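Local coordinates for protein Alpha/beta hydrolase (Paenibacillus sp. VTT E-133280, PDB 6TJ2) that probably hydrolyses ester bonds, acting as an extracellular methyl salicylate esterase that resembles tobacco salicylic acid binding protein 2, at residues A[60-65]-A[267-272]; A[110-115]-A[136-141]; A[227-232]-A[277-282]. One frame throughout, in Å; residues are numbered along the deposited sequence.

Contact 1 of 3, residues A[60-65]-A[267-272]; sequences WDETAS and TVRTEP
Thr63, in the first turn of helix 61-69, and Pro272, which opens helix 272-283 right after the N-cap residue Glu271, bring their backbones together, with 4.3 Å between Thr63 CA and Pro272 CA. In this alpha/beta-hydrolase fold the contact sets the first helix after strand 46-50 against the joint between helix 267-270 and the C-terminal helix. The direct polar link is Thr63 OG1 donating to Val268 O at 2.9 Å. The hydroxyl arrives in the plane of the carbonyl, on a lone pair, with a C=O...donor angle of 114°. With OG1 anti to its own carbonyl carbon (chi1 -69°) and CG2 anti to the backbone N, Thr63 lays CG2 against Met279; its side chain also touches Met275. Water 2 accepts from Thr63 N and can donate to Val268 O, in competition with other acceptors. Beside it, Pro272 CB lies over the peptide of Glu62, 3.5 Å from Glu62 O. The Glu62 chain bends at chi2, and its carboxylate crosses the aliphatic part of Arg269 at a slant, OE1 being 3.6 Å from Arg269 CG. Their charged groups do not meet: the guanidinium bonds through NH1 to Met265 O, and its plane stands 71° from the carboxylate. Water 1, at the guanidinium edge, accepts from Arg269 NE (3.0 Å) and can donate to Glu62 OE1 (2.7 Å), again among competing acceptors.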
ATOM      1  N   TRP A  60      -4.106  16.970 -19.674  1.00 11.50           N
ATOM      2  CA  TRP A  60      -4.129  17.881 -18.513  1.00 11.63           C
ATOM      3  C   TRP A  60      -5.329  18.826 -18.493  1.00 12.23           C
ATOM      4  O   TRP A  60      -5.408  19.596 -17.559  1.00 12.74           O
ATOM      5  CB  TRP A  60      -2.838  18.674 -18.488  1.00 11.10           C
ATOM      6  CG  TRP A  60      -1.590  17.840 -18.431  1.00 10.55           C
ATOM      7  CD1 TRP A  60      -0.621  17.780 -19.372  1.00 11.09           C
ATOM      8  CD2 TRP A  60      -1.177  16.983 -17.339  1.00 11.25           C
ATOM      9  NE1 TRP A  60       0.376  16.941 -18.943  1.00 11.55           N
ATOM     10  CE2 TRP A  60       0.086  16.467 -17.694  1.00 12.18           C
ATOM     11  CE3 TRP A  60      -1.729  16.668 -16.100  1.00 13.04           C
ATOM     12  CZ2 TRP A  60       0.793  15.600 -16.872  1.00 12.85           C
ATOM     13  CZ3 TRP A  60      -1.022  15.838 -15.265  1.00 15.18           C
ATOM     14  CH2 TRP A  60       0.228  15.331 -15.661  1.00 14.73           C
ATOM     15  N   ASP A  61      -6.258  18.738 -19.450  1.00 11.59           N
ATOM     16  CA  ASP A  61      -7.232  19.849 -19.586  1.00 12.32           C
ATOM     17  C   ASP A  61      -7.967  20.106 -18.266  1.00 11.61           C
ATOM     18  O   ASP A  61      -7.997  21.276 -17.791  1.00 12.84           O
ATOM     19  CB  ASP A  61      -8.222  19.559 -20.700  1.00 13.54           C
ATOM     20  CG  ASP A  61      -7.694  19.714 -22.119  1.00 14.68           C
ATOM     21  OD1 ASP A  61      -6.608  20.250 -22.269  1.00 17.68           O
ATOM     22  OD2 ASP A  61      -8.449  19.203 -23.020  1.00 20.52           O
ATOM     23  N   GLU A  62      -8.547  19.085 -17.692  1.00 11.93           N
ATOM     24  CA  GLU A  62      -9.437  19.276 -16.503  1.00 12.26           C
ATOM     25  C   GLU A  62      -8.599  19.659 -15.296  1.00 11.67           C
ATOM     26  O   GLU A  62      -8.973  20.530 -14.494  1.00 12.28           O
ATOM     27  CB  GLU A  62     -10.275  18.033 -16.248  1.00 13.24           C
ATOM     28  CG  GLU A  62     -11.235  17.639 -17.384  1.00 14.47           C
ATOM     29  CD  GLU A  62     -10.641  16.919 -18.579  1.00 18.13           C
ATOM     30  OE1 GLU A  62      -9.430  16.545 -18.605  1.00 16.59           O
ATOM     31  OE2 GLU A  62     -11.427  16.717 -19.567  1.00 24.80           O
ATOM     32  N   THR A  63      -7.535  18.933 -15.060  1.00 11.88           N
ATOM     33  CA  THR A  63      -6.694  19.171 -13.877  1.00 11.86           C
ATOM     34  C   THR A  63      -6.017  20.520 -13.960  1.00 12.40           C
ATOM     35  O   THR A  63      -5.946  21.269 -12.937  1.00 11.90           O
ATOM     36  CB  THR A  63      -5.741  17.996 -13.675  1.00 13.06           C
ATOM     37  OG1 THR A  63      -6.457  16.821 -13.273  1.00 13.91           O
ATOM     38  CG2 THR A  63      -4.692  18.303 -12.655  1.00 14.81           C
ATOM     39  N   ALA A  64      -5.526  20.907 -15.135  1.00 12.07           N
ATOM     40  CA  ALA A  64      -4.931  22.252 -15.279  1.00 11.76           C
ATOM     41  C   ALA A  64      -5.965  23.361 -14.981  1.00 11.15           C
ATOM     42  O   ALA A  64      -5.596  24.325 -14.345  1.00 12.60           O
ATOM     43  CB  ALA A  64      -4.347  22.385 -16.690  1.00 12.81           C
ATOM     44  N   SER A  65      -7.175  23.162 -15.456  1.00 12.24           N
ATOM     45  CA  SER A  65      -8.260  24.144 -15.216  1.00 13.13           C
ATOM     46  C   SER A  65      -8.475  24.267 -13.710  1.00 15.19           C
ATOM     47  O   SER A  65      -8.596  25.402 -13.174  1.00 14.36           O
ATOM     48  CB  SER A  65      -9.521  23.710 -15.851  1.00 15.06           C
ATOM     49  OG  SER A  65     -10.578  24.560 -15.485  1.00 20.29           O
ATOM     50  N   THR A 267      -8.288   9.393 -13.395  1.00 10.99           N
ATOM     51  CA  THR A 267      -8.526  10.306 -12.264  1.00 10.90           C
ATOM     52  C   THR A 267      -8.247  11.733 -12.629  1.00 10.97           C
ATOM     53  O   THR A 267      -8.935  12.642 -12.127  1.00 11.62           O
ATOM     54  CB  THR A 267      -7.713   9.820 -11.065  1.00 11.18           C
ATOM     55  OG1 THR A 267      -7.788   8.388 -10.986  1.00 12.35           O
ATOM     56  CG2 THR A 267      -8.184  10.417  -9.743  1.00 12.82           C
ATOM     57  N   VAL A 268      -7.288  11.978 -13.496  1.00 10.99           N
ATOM     58  CA  VAL A 268      -7.013  13.390 -13.904  1.00 12.68           C
ATOM     59  C   VAL A 268      -8.205  13.957 -14.662  1.00 13.15           C
ATOM     60  O   VAL A 268      -8.336  15.201 -14.819  1.00 14.03           O
ATOM     61  CB  VAL A 268      -5.740  13.548 -14.746  1.00 14.92           C
ATOM     62  CG1 VAL A 268      -4.539  13.191 -13.895  1.00 14.99           C
ATOM     63  CG2 VAL A 268      -5.813  12.796 -16.054  1.00 15.42           C
ATOM     64  N   ARG A 269      -9.085  13.115 -15.202  1.00 12.76           N
ATOM     65  CA  ARG A 269     -10.313  13.571 -15.918  1.00 13.77           C
ATOM     66  C   ARG A 269     -11.485  13.600 -14.973  1.00 14.55           C
ATOM     67  O   ARG A 269     -12.279  14.555 -15.063  1.00 17.07           O
ATOM     68  CB  ARG A 269     -10.678  12.665 -17.090  1.00 15.97           C
ATOM     69  CG  ARG A 269      -9.857  12.977 -18.315  1.00 16.79           C
ATOM     70  CD  ARG A 269      -8.754  11.971 -18.448  1.00 19.02           C
ATOM     71  NE  ARG A 269      -8.130  12.215 -19.732  1.00 19.04           N
ATOM     72  CZ  ARG A 269      -7.546  11.286 -20.476  1.00 16.74           C
ATOM     73  NH1 ARG A 269      -7.338  10.067 -20.036  1.00 15.10           N
ATOM     74  NH2 ARG A 269      -7.117  11.626 -21.667  1.00 19.43           N
ATOM     75  N   THR A 270     -11.649  12.621 -14.092  1.00 13.05           N
ATOM     76  CA  THR A 270     -12.888  12.477 -13.284  1.00 13.52           C
ATOM     77  C   THR A 270     -12.799  13.221 -11.971  1.00 14.15           C
ATOM     78  O   THR A 270     -13.861  13.542 -11.414  1.00 15.36           O
ATOM     79  CB  THR A 270     -13.237  10.999 -13.119  1.00 14.19           C
ATOM     80  OG1 THR A 270     -12.117  10.426 -12.439  1.00 14.01           O
ATOM     81  CG2 THR A 270     -13.445  10.315 -14.453  1.00 15.93           C
ATOM     82  N   GLU A 271     -11.626  13.378 -11.386  1.00 13.03           N
ATOM     83  CA  GLU A 271     -11.438  14.014 -10.084  1.00 12.28           C
ATOM     84  C   GLU A 271     -10.397  15.082 -10.186  1.00 11.52           C
ATOM     85  O   GLU A 271      -9.431  15.095  -9.429  1.00 11.89           O
ATOM     86  CB  GLU A 271     -11.062  12.989  -9.009  1.00 13.66           C
ATOM     87  CG  GLU A 271     -12.116  11.924  -8.788  1.00 14.74           C
ATOM     88  CD  GLU A 271     -13.407  12.388  -8.124  1.00 20.29           C
ATOM     89  OE1 GLU A 271     -13.456  13.504  -7.568  1.00 21.32           O
ATOM     90  OE2 GLU A 271     -14.412  11.573  -8.103  1.00 23.20           O
ATOM     91  N   PRO A 272     -10.556  16.070 -11.092  1.00 11.48           N
ATOM     92  CA  PRO A 272      -9.499  17.048 -11.326  1.00 13.64           C
ATOM     93  C   PRO A 272      -9.260  17.956 -10.127  1.00 12.76           C
ATOM     94  O   PRO A 272      -8.136  18.437  -9.963  1.00 12.08           O
ATOM     95  CB  PRO A 272      -9.959  17.833 -12.574  1.00 13.22           C
ATOM     96  CG  PRO A 272     -11.493  17.633 -12.574  1.00 13.05           C
ATOM     97  CD  PRO A 272     -11.685  16.230 -12.019  1.00 13.29           C
TER
HETATM   98  O   HOH W   1      -8.284  15.072 -20.610  1.00 21.00           O
HETATM   99  O   HOH W   2      -6.700  16.583 -16.655  1.00 13.14           O

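Contact 2 of 3, residues A[110-115]-A[136-141]; sequences DFILLG and RIVFFD
Val138 lies between Ile112 and Leu114 on one face of the sheet and meets each with a different methyl. Its CG2 touches Ile112 CG2 at 3.6 Å, while CG1, placed anti to the backbone N (chi1 178°), reaches Leu114 CD1 at 3.7 Å. In both pairs the side chains cross at a slant; the strand axes themselves diverge by 20°. Leu114 forks over two partners: CD1 goes to Val138, and CD2 lies 3.9 Å from Phe140 CB, at the edge of the Phe140 ring and near its plane. The ring leads away from residues 110-115 and meets that of His116, further along the same strand; the side chain also touches Met275 and Met279 of helix 272-283. Leu113 and Ile137 point to the other face, where both pack on Ile123 of helix 119-129. The two strands and that helix form a beta-alpha-beta unit in the central parallel sheet of the alpha/beta-hydrolase fold; Gly115 begins a GxSxG pattern consistent with the nucleophile elbow. Four backbone bonds fix the register. Leu113 gives its N-H to Arg136 O and takes that of Val138, and Gly115 does the same between Val138 O and Phe140 N. The shortest, Val138 N to Leu113 O, is 2.8 Å. A CA-H...O contact, Leu114 CA to Val138 O at 3.2 Å, supplements the ladder. Arg136 starts on the Val138 face but leads its end away, where NH1 bonds to Ser227 OG and forms a salt bridge with Asp184 of a second subunit.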
ATOM      1  N   ASP A 110      11.547  29.380 -12.049  1.00 13.79           N
ATOM      2  CA  ASP A 110      11.073  29.115 -10.682  1.00 15.13           C
ATOM      3  C   ASP A 110       9.762  28.331 -10.745  1.00 13.56           C
ATOM      4  O   ASP A 110       8.840  28.612  -9.988  1.00 15.79           O
ATOM      5  CB  ASP A 110      10.893  30.447  -9.938  1.00 17.64           C
ATOM      6  CG  ASP A 110      10.766  30.286  -8.436  1.00 24.21           C
ATOM      7  OD1 ASP A 110      11.456  29.397  -7.845  1.00 28.84           O
ATOM      8  OD2 ASP A 110       9.962  31.078  -7.866  1.00 29.36           O
ATOM      9  N   PHE A 111       9.744  27.282 -11.565  1.00 13.48           N
ATOM     10  CA  PHE A 111       8.536  26.489 -11.807  1.00 12.03           C
ATOM     11  C   PHE A 111       8.727  25.065 -11.260  1.00 13.35           C
ATOM     12  O   PHE A 111       9.831  24.528 -11.084  1.00 12.96           O
ATOM     13  CB  PHE A 111       8.131  26.517 -13.283  1.00 11.98           C
ATOM     14  CG  PHE A 111       9.129  25.982 -14.255  1.00 12.78           C
ATOM     15  CD1 PHE A 111       9.305  24.609 -14.485  1.00 13.09           C
ATOM     16  CD2 PHE A 111       9.913  26.862 -14.968  1.00 13.80           C
ATOM     17  CE1 PHE A 111      10.226  24.175 -15.421  1.00 14.18           C
ATOM     18  CE2 PHE A 111      10.862  26.410 -15.856  1.00 14.36           C
ATOM     19  CZ  PHE A 111      11.036  25.070 -16.082  1.00 14.95           C
ATOM     20  N   ILE A 112       7.567  24.473 -11.092  1.00 12.02           N
ATOM     21  CA  ILE A 112       7.448  23.036 -10.721  1.00 12.28           C
ATOM     22  C   ILE A 112       7.384  22.258 -12.021  1.00 11.89           C
ATOM     23  O   ILE A 112       6.426  22.460 -12.796  1.00 11.92           O
ATOM     24  CB  ILE A 112       6.198  22.800  -9.867  1.00 12.36           C
ATOM     25  CG1 ILE A 112       6.218  23.692  -8.622  1.00 15.98           C
ATOM     26  CG2 ILE A 112       6.095  21.331  -9.499  1.00 12.20           C
ATOM     27  CD1 ILE A 112       4.975  23.804  -7.944  1.00 21.54           C
ATOM     28  N   LEU A 113       8.353  21.393 -12.289  1.00 10.59           N
ATOM     29  CA  LEU A 113       8.368  20.597 -13.529  1.00 11.72           C
ATOM     30  C   LEU A 113       7.776  19.248 -13.147  1.00 10.46           C
ATOM     31  O   LEU A 113       8.413  18.505 -12.345  1.00 11.23           O
ATOM     32  CB  LEU A 113       9.794  20.477 -14.047  1.00 11.52           C
ATOM     33  CG  LEU A 113       9.930  19.698 -15.364  1.00 11.40           C
ATOM     34  CD1 LEU A 113       9.127  20.385 -16.475  1.00 12.61           C
ATOM     35  CD2 LEU A 113      11.426  19.593 -15.718  1.00 12.38           C
ATOM     36  N   LEU A 114       6.606  18.919 -13.684  1.00 10.66           N
ATOM     37  CA  LEU A 114       5.842  17.707 -13.276  1.00 11.26           C
ATOM     38  C   LEU A 114       5.650  16.826 -14.478  1.00 11.28           C
ATOM     39  O   LEU A 114       5.141  17.328 -15.502  1.00 11.78           O
ATOM     40  CB  LEU A 114       4.540  18.158 -12.627  1.00 12.75           C
ATOM     41  CG  LEU A 114       3.661  17.061 -12.006  1.00 13.36           C
ATOM     42  CD1 LEU A 114       2.805  17.679 -10.898  1.00 15.26           C
ATOM     43  CD2 LEU A 114       2.823  16.345 -13.037  1.00 13.52           C
ATOM     44  N   GLY A 115       5.988  15.556 -14.376  1.00  9.61           N
ATOM     45  CA  GLY A 115       5.813  14.587 -15.475  1.00 11.53           C
ATOM     46  C   GLY A 115       4.980  13.427 -15.035  1.00 10.29           C
ATOM     47  O   GLY A 115       5.057  13.019 -13.872  1.00 10.92           O
ATOM     48  N   ARG A 136      11.320  22.667  -8.295  1.00 12.86           N
ATOM     49  CA  ARG A 136      11.060  21.310  -7.762  1.00 12.80           C
ATOM     50  C   ARG A 136      10.634  20.448  -8.942  1.00 11.17           C
ATOM     51  O   ARG A 136       9.977  20.960  -9.871  1.00 12.59           O
ATOM     52  CB  ARG A 136       9.998  21.372  -6.656  1.00 13.40           C
ATOM     53  CG  ARG A 136       9.619  20.031  -6.040  1.00 13.35           C
ATOM     54  CD  ARG A 136       8.763  20.155  -4.787  1.00 14.78           C
ATOM     55  NE  ARG A 136       9.505  20.580  -3.638  1.00 15.74           N
ATOM     56  CZ  ARG A 136      10.094  19.743  -2.739  1.00 17.50           C
ATOM     57  NH1 ARG A 136      10.063  18.391  -2.750  1.00 14.86           N
ATOM     58  NH2 ARG A 136      10.765  20.317  -1.751  1.00 22.83           N
ATOM     59  N   ILE A 137      11.010  19.189  -8.897  1.00 10.97           N
ATOM     60  CA  ILE A 137      10.661  18.200  -9.944  1.00 11.45           C
ATOM     61  C   ILE A 137       9.695  17.201  -9.335  1.00 11.79           C
ATOM     62  O   ILE A 137      10.001  16.622  -8.257  1.00 12.99           O
ATOM     63  CB  ILE A 137      11.909  17.537 -10.494  1.00 12.63           C
ATOM     64  CG1 ILE A 137      12.934  18.539 -11.015  1.00 14.03           C
ATOM     65  CG2 ILE A 137      11.505  16.536 -11.544  1.00 13.97           C
ATOM     66  CD1 ILE A 137      14.301  17.889 -11.275  1.00 16.19           C
ATOM     67  N   VAL A 138       8.533  17.015  -9.938  1.00 10.68           N
ATOM     68  CA  VAL A 138       7.477  16.138  -9.403  1.00 11.05           C
ATOM     69  C   VAL A 138       7.266  15.006 -10.384  1.00 11.25           C
ATOM     70  O   VAL A 138       6.904  15.262 -11.547  1.00 11.81           O
ATOM     71  CB  VAL A 138       6.172  16.901  -9.114  1.00 11.46           C
ATOM     72  CG1 VAL A 138       5.100  15.947  -8.619  1.00 11.74           C
ATOM     73  CG2 VAL A 138       6.426  18.019  -8.117  1.00 11.91           C
ATOM     74  N   PHE A 139       7.460  13.805  -9.928  1.00  9.67           N
ATOM     75  CA  PHE A 139       7.149  12.586 -10.684  1.00 10.39           C
ATOM     76  C   PHE A 139       5.774  12.114 -10.283  1.00 10.66           C
ATOM     77  O   PHE A 139       5.579  11.737  -9.119  1.00 11.90           O
ATOM     78  CB  PHE A 139       8.176  11.500 -10.392  1.00  9.84           C
ATOM     79  CG  PHE A 139       9.543  11.814 -10.932  1.00 10.22           C
ATOM     80  CD1 PHE A 139       9.999  11.189 -12.085  1.00 11.14           C
ATOM     81  CD2 PHE A 139      10.382  12.712 -10.327  1.00 11.20           C
ATOM     82  CE1 PHE A 139      11.242  11.496 -12.607  1.00 10.37           C
ATOM     83  CE2 PHE A 139      11.622  13.033 -10.836  1.00 11.90           C
ATOM     84  CZ  PHE A 139      12.028  12.446 -12.011  1.00 11.42           C
ATOM     85  N   PHE A 140       4.800  12.130 -11.147  1.00  9.97           N
ATOM     86  CA  PHE A 140       3.396  11.744 -10.920  1.00 10.30           C
ATOM     87  C   PHE A 140       3.127  10.432 -11.628  1.00 11.28           C
ATOM     88  O   PHE A 140       3.012  10.432 -12.846  1.00 10.69           O
ATOM     89  CB  PHE A 140       2.453  12.875 -11.312  1.00 11.04           C
ATOM     90  CG  PHE A 140       1.001  12.506 -11.445  1.00 11.71           C
ATOM     91  CD1 PHE A 140       0.178  13.149 -12.365  1.00 14.66           C
ATOM     92  CD2 PHE A 140       0.436  11.527 -10.640  1.00 13.37           C
ATOM     93  CE1 PHE A 140      -1.137  12.740 -12.523  1.00 15.97           C
ATOM     94  CE2 PHE A 140      -0.863  11.107 -10.828  1.00 15.99           C
ATOM     95  CZ  PHE A 140      -1.660  11.728 -11.775  1.00 16.62           C
ATOM     96  N   ASP A 141       3.176   9.302 -10.904  1.00 10.15           N
ATOM     97  CA  ASP A 141       2.942   7.980 -11.515  1.00  9.87           C
ATOM     98  C   ASP A 141       3.816   7.919 -12.773  1.00  9.88           C
ATOM     99  O   ASP A 141       3.330   7.602 -13.874  1.00 11.24           O
ATOM    100  CB  ASP A 141       1.474   7.708 -11.787  1.00 10.86           C
ATOM    101  CG  ASP A 141       0.674   7.510 -10.526  1.00 13.59           C
ATOM    102  OD1 ASP A 141       1.240   7.463  -9.478  1.00 16.30           O
ATOM    103  OD2 ASP A 141      -0.556   7.297 -10.639  1.00 15.16           O
TER

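Contact 3 of 3, residues A[227-232]-A[277-282]; sequences SYLYLT and ELMVKA
Strand 226-231 of the central parallel sheet is covered here by the C-terminal helix 272-283, an alpha-on-beta layer of the alpha/beta-hydrolase fold; the short axes lie 8.8 Å apart and run roughly antiparallel, at 152°. Leu229 carries the apolar part. Its CG is anti to the backbone N (chi1 174°), and the two methyls beyond it meet successive helix residues: CD1 touches Leu278 CB at 3.8 Å, CD2 touches Met279 CG at 3.9 Å. Both side chains cross that of Leu229 at about a right angle. Nearer the backbone, Leu229 CB faces Ala282 CB at 4.2 Å. Further along the strand, Leu231 CD2 comes within 4.0 Å of Leu278 CD1. At the other end Ser227 OG, which also takes the Arg136 bond, donates to Ala282 O over 2.7 Å in the plane of the carbonyl, so this buried hydroxyl has two partners. On the opposite face of the strand Tyr228 packs against helix 244-250. Strands 134-139 and 256-260 flank strand 226-231 in the sheet, and the helix extends over the first of them through Ala282 on Val138.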
ATOM      1  N   SER A 227       9.716  15.354  -5.641  1.00 11.18           N
ATOM      2  CA  SER A 227       8.533  14.706  -5.061  1.00 11.13           C
ATOM      3  C   SER A 227       8.070  13.583  -5.942  1.00 10.99           C
ATOM      4  O   SER A 227       8.325  13.597  -7.177  1.00 10.95           O
ATOM      5  CB  SER A 227       7.395  15.679  -4.882  1.00 11.80           C
ATOM      6  OG  SER A 227       7.795  16.782  -4.090  1.00 11.98           O
ATOM      7  N   TYR A 228       7.379  12.637  -5.344  1.00  9.95           N
ATOM      8  CA  TYR A 228       6.710  11.561  -6.077  1.00  9.35           C
ATOM      9  C   TYR A 228       5.284  11.533  -5.617  1.00 10.65           C
ATOM     10  O   TYR A 228       5.008  11.329  -4.410  1.00 10.79           O
ATOM     11  CB  TYR A 228       7.386  10.201  -5.876  1.00 10.34           C
ATOM     12  CG  TYR A 228       7.061   9.201  -6.967  1.00  9.61           C
ATOM     13  CD1 TYR A 228       5.839   8.542  -7.015  1.00  9.54           C
ATOM     14  CD2 TYR A 228       7.964   8.944  -8.002  1.00  9.58           C
ATOM     15  CE1 TYR A 228       5.492   7.710  -8.049  1.00  9.91           C
ATOM     16  CE2 TYR A 228       7.621   8.092  -9.047  1.00 10.02           C
ATOM     17  CZ  TYR A 228       6.378   7.525  -9.089  1.00  9.35           C
ATOM     18  OH  TYR A 228       6.046   6.702 -10.147  1.00 11.23           O
ATOM     19  N   LEU A 229       4.360  11.743  -6.555  1.00 10.63           N
ATOM     20  CA  LEU A 229       2.910  11.692  -6.350  1.00  9.87           C
ATOM     21  C   LEU A 229       2.407  10.368  -6.910  1.00 10.09           C
ATOM     22  O   LEU A 229       2.568  10.116  -8.097  1.00 10.43           O
ATOM     23  CB  LEU A 229       2.274  12.931  -7.024  1.00 10.98           C
ATOM     24  CG  LEU A 229       0.739  12.928  -7.016  1.00 13.42           C
ATOM     25  CD1 LEU A 229       0.113  12.779  -5.626  1.00 15.15           C
ATOM     26  CD2 LEU A 229       0.193  14.179  -7.728  1.00 13.28           C
ATOM     27  N   TYR A 230       1.858   9.517  -6.044  1.00  9.86           N
ATOM     28  CA  TYR A 230       1.460   8.152  -6.366  1.00  9.78           C
ATOM     29  C   TYR A 230       0.007   7.939  -6.124  1.00 10.03           C
ATOM     30  O   TYR A 230      -0.449   8.241  -5.000  1.00 10.89           O
ATOM     31  CB  TYR A 230       2.286   7.175  -5.524  1.00  9.75           C
ATOM     32  CG  TYR A 230       1.939   5.728  -5.721  1.00 10.02           C
ATOM     33  CD1 TYR A 230       1.549   4.981  -4.639  1.00  9.75           C
ATOM     34  CD2 TYR A 230       1.963   5.126  -6.969  1.00 10.22           C
ATOM     35  CE1 TYR A 230       1.293   3.634  -4.768  1.00 10.82           C
ATOM     36  CE2 TYR A 230       1.624   3.791  -7.115  1.00 10.57           C
ATOM     37  CZ  TYR A 230       1.308   3.052  -6.013  1.00 10.57           C
ATOM     38  OH  TYR A 230       1.036   1.694  -6.215  1.00 11.89           O
ATOM     39  N   LEU A 231      -0.707   7.404  -7.084  1.00  9.20           N
ATOM     40  CA  LEU A 231      -2.096   6.978  -6.917  1.00  9.48           C
ATOM     41  C   LEU A 231      -2.144   5.458  -6.775  1.00  9.30           C
ATOM     42  O   LEU A 231      -1.568   4.741  -7.575  1.00 10.19           O
ATOM     43  CB  LEU A 231      -2.988   7.450  -8.056  1.00 10.66           C
ATOM     44  CG  LEU A 231      -2.918   8.932  -8.396  1.00 11.35           C
ATOM     45  CD1 LEU A 231      -3.860   9.259  -9.547  1.00 11.42           C
ATOM     46  CD2 LEU A 231      -3.270   9.795  -7.180  1.00 11.45           C
ATOM     47  N   THR A 232      -2.818   4.981  -5.721  1.00 10.17           N
ATOM     48  CA  THR A 232      -2.571   3.590  -5.273  1.00  9.48           C
ATOM     49  C   THR A 232      -3.240   2.524  -6.147  1.00  9.98           C
ATOM     50  O   THR A 232      -2.886   1.360  -5.952  1.00 10.68           O
ATOM     51  CB  THR A 232      -3.007   3.392  -3.829  1.00 10.86           C
ATOM     52  OG1 THR A 232      -4.422   3.510  -3.719  1.00 13.20           O
ATOM     53  CG2 THR A 232      -2.331   4.360  -2.874  1.00 12.22           C
ATOM     54  N   GLU A 277      -5.282  19.464  -6.006  1.00 13.01           N
ATOM     55  CA  GLU A 277      -4.862  19.585  -4.599  1.00 13.87           C
ATOM     56  C   GLU A 277      -3.656  18.695  -4.314  1.00 11.33           C
ATOM     57  O   GLU A 277      -2.744  19.128  -3.603  1.00 12.52           O
ATOM     58  CB  GLU A 277      -6.031  19.252  -3.680  1.00 16.03           C
ATOM     59  CG  GLU A 277      -7.173  20.239  -3.763  1.00 22.10           C
ATOM     60  CD  GLU A 277      -8.415  19.725  -3.039  1.00 28.05           C
ATOM     61  OE1 GLU A 277      -8.444  18.534  -2.600  1.00 38.57           O
ATOM     62  OE2 GLU A 277      -9.356  20.500  -2.915  1.00 34.61           O
ATOM     63  N   LEU A 278      -3.638  17.500  -4.849  1.00 11.69           N
ATOM     64  CA  LEU A 278      -2.493  16.610  -4.665  1.00 11.78           C
ATOM     65  C   LEU A 278      -1.227  17.150  -5.309  1.00 11.54           C
ATOM     66  O   LEU A 278      -0.107  17.057  -4.751  1.00 11.64           O
ATOM     67  CB  LEU A 278      -2.756  15.202  -5.203  1.00 12.72           C
ATOM     68  CG  LEU A 278      -3.780  14.397  -4.390  1.00 13.01           C
ATOM     69  CD1 LEU A 278      -4.201  13.175  -5.156  1.00 15.96           C
ATOM     70  CD2 LEU A 278      -3.201  14.031  -3.010  1.00 16.16           C
ATOM     71  N   MET A 279      -1.382  17.772  -6.476  1.00 11.35           N
ATOM     72  CA  MET A 279      -0.214  18.343  -7.166  1.00 12.05           C
ATOM     73  C   MET A 279       0.327  19.526  -6.396  1.00 10.92           C
ATOM     74  O   MET A 279       1.546  19.710  -6.339  1.00 11.09           O
ATOM     75  CB  MET A 279      -0.596  18.744  -8.595  1.00 11.83           C
ATOM     76  CG  MET A 279      -0.865  17.521  -9.441  1.00 11.77           C
ATOM     77  SD  MET A 279      -1.552  17.960 -11.023  1.00 20.67           S
ATOM     78  CE  MET A 279      -1.264  16.479 -11.991  1.00 20.56           C
ATOM     79  N   VAL A 280      -0.539  20.325  -5.747  1.00 11.21           N
ATOM     80  CA  VAL A 280      -0.028  21.401  -4.858  1.00 12.50           C
ATOM     81  C   VAL A 280       0.688  20.784  -3.673  1.00 11.13           C
ATOM     82  O   VAL A 280       1.707  21.279  -3.254  1.00 12.08           O
ATOM     83  CB  VAL A 280      -1.201  22.318  -4.457  1.00 13.04           C
ATOM     84  CG1 VAL A 280      -0.802  23.334  -3.376  1.00 13.24           C
ATOM     85  CG2 VAL A 280      -1.771  23.040  -5.675  1.00 13.27           C
ATOM     86  N   LYS A 281       0.137  19.738  -3.066  1.00 11.83           N
ATOM     87  CA  LYS A 281       0.787  19.093  -1.898  1.00 13.97           C
ATOM     88  C   LYS A 281       2.160  18.527  -2.259  1.00 12.79           C
ATOM     89  O   LYS A 281       3.117  18.606  -1.482  1.00 12.49           O
ATOM     90  CB  LYS A 281      -0.070  17.943  -1.391  1.00 16.45           C
ATOM     91  CG  LYS A 281      -1.113  18.304  -0.347  1.00 22.47           C
ATOM     92  CD  LYS A 281      -1.785  17.015   0.168  1.00 21.80           C
ATOM     93  CE  LYS A 281      -1.158  16.217   1.294  1.00 24.41           C
ATOM     94  NZ  LYS A 281      -2.210  15.345   1.919  1.00 23.49           N
ATOM     95  N   ALA A 282       2.340  18.066  -3.518  1.00 12.01           N
ATOM     96  CA  ALA A 282       3.606  17.532  -4.006  1.00 12.19           C
ATOM     97  C   ALA A 282       4.562  18.652  -4.454  1.00 12.22           C
ATOM     98  O   ALA A 282       5.763  18.520  -4.315  1.00 13.39           O
ATOM     99  CB  ALA A 282       3.315  16.537  -5.109  1.00 12.35           C
TER

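Overall arrangement
From the N terminus, residues 60-65 come first, and their partner 267-272 lies near the C-terminal end, so contact 1 closes a loop that holds contact 2 entirely within it. Contact 2 joins strands 111-117 and 134-139 across a short beta-alpha-beta excursion and closes before contact 3 opens at 227-232. Contact 3 ends in helix 272-283, beyond 267-272, and therefore crosses contact 1. Contacts 2 and 3 share the parallel sheet, where Phe139 and Leu229 lie on adjacent strands. Met279 of contact 3 reaches Trp60 and Thr63 of contact 1, and Trp60 also packs on Leu114 and Phe140 of contact 2, tying the early helix, sheet and C-terminal helix together.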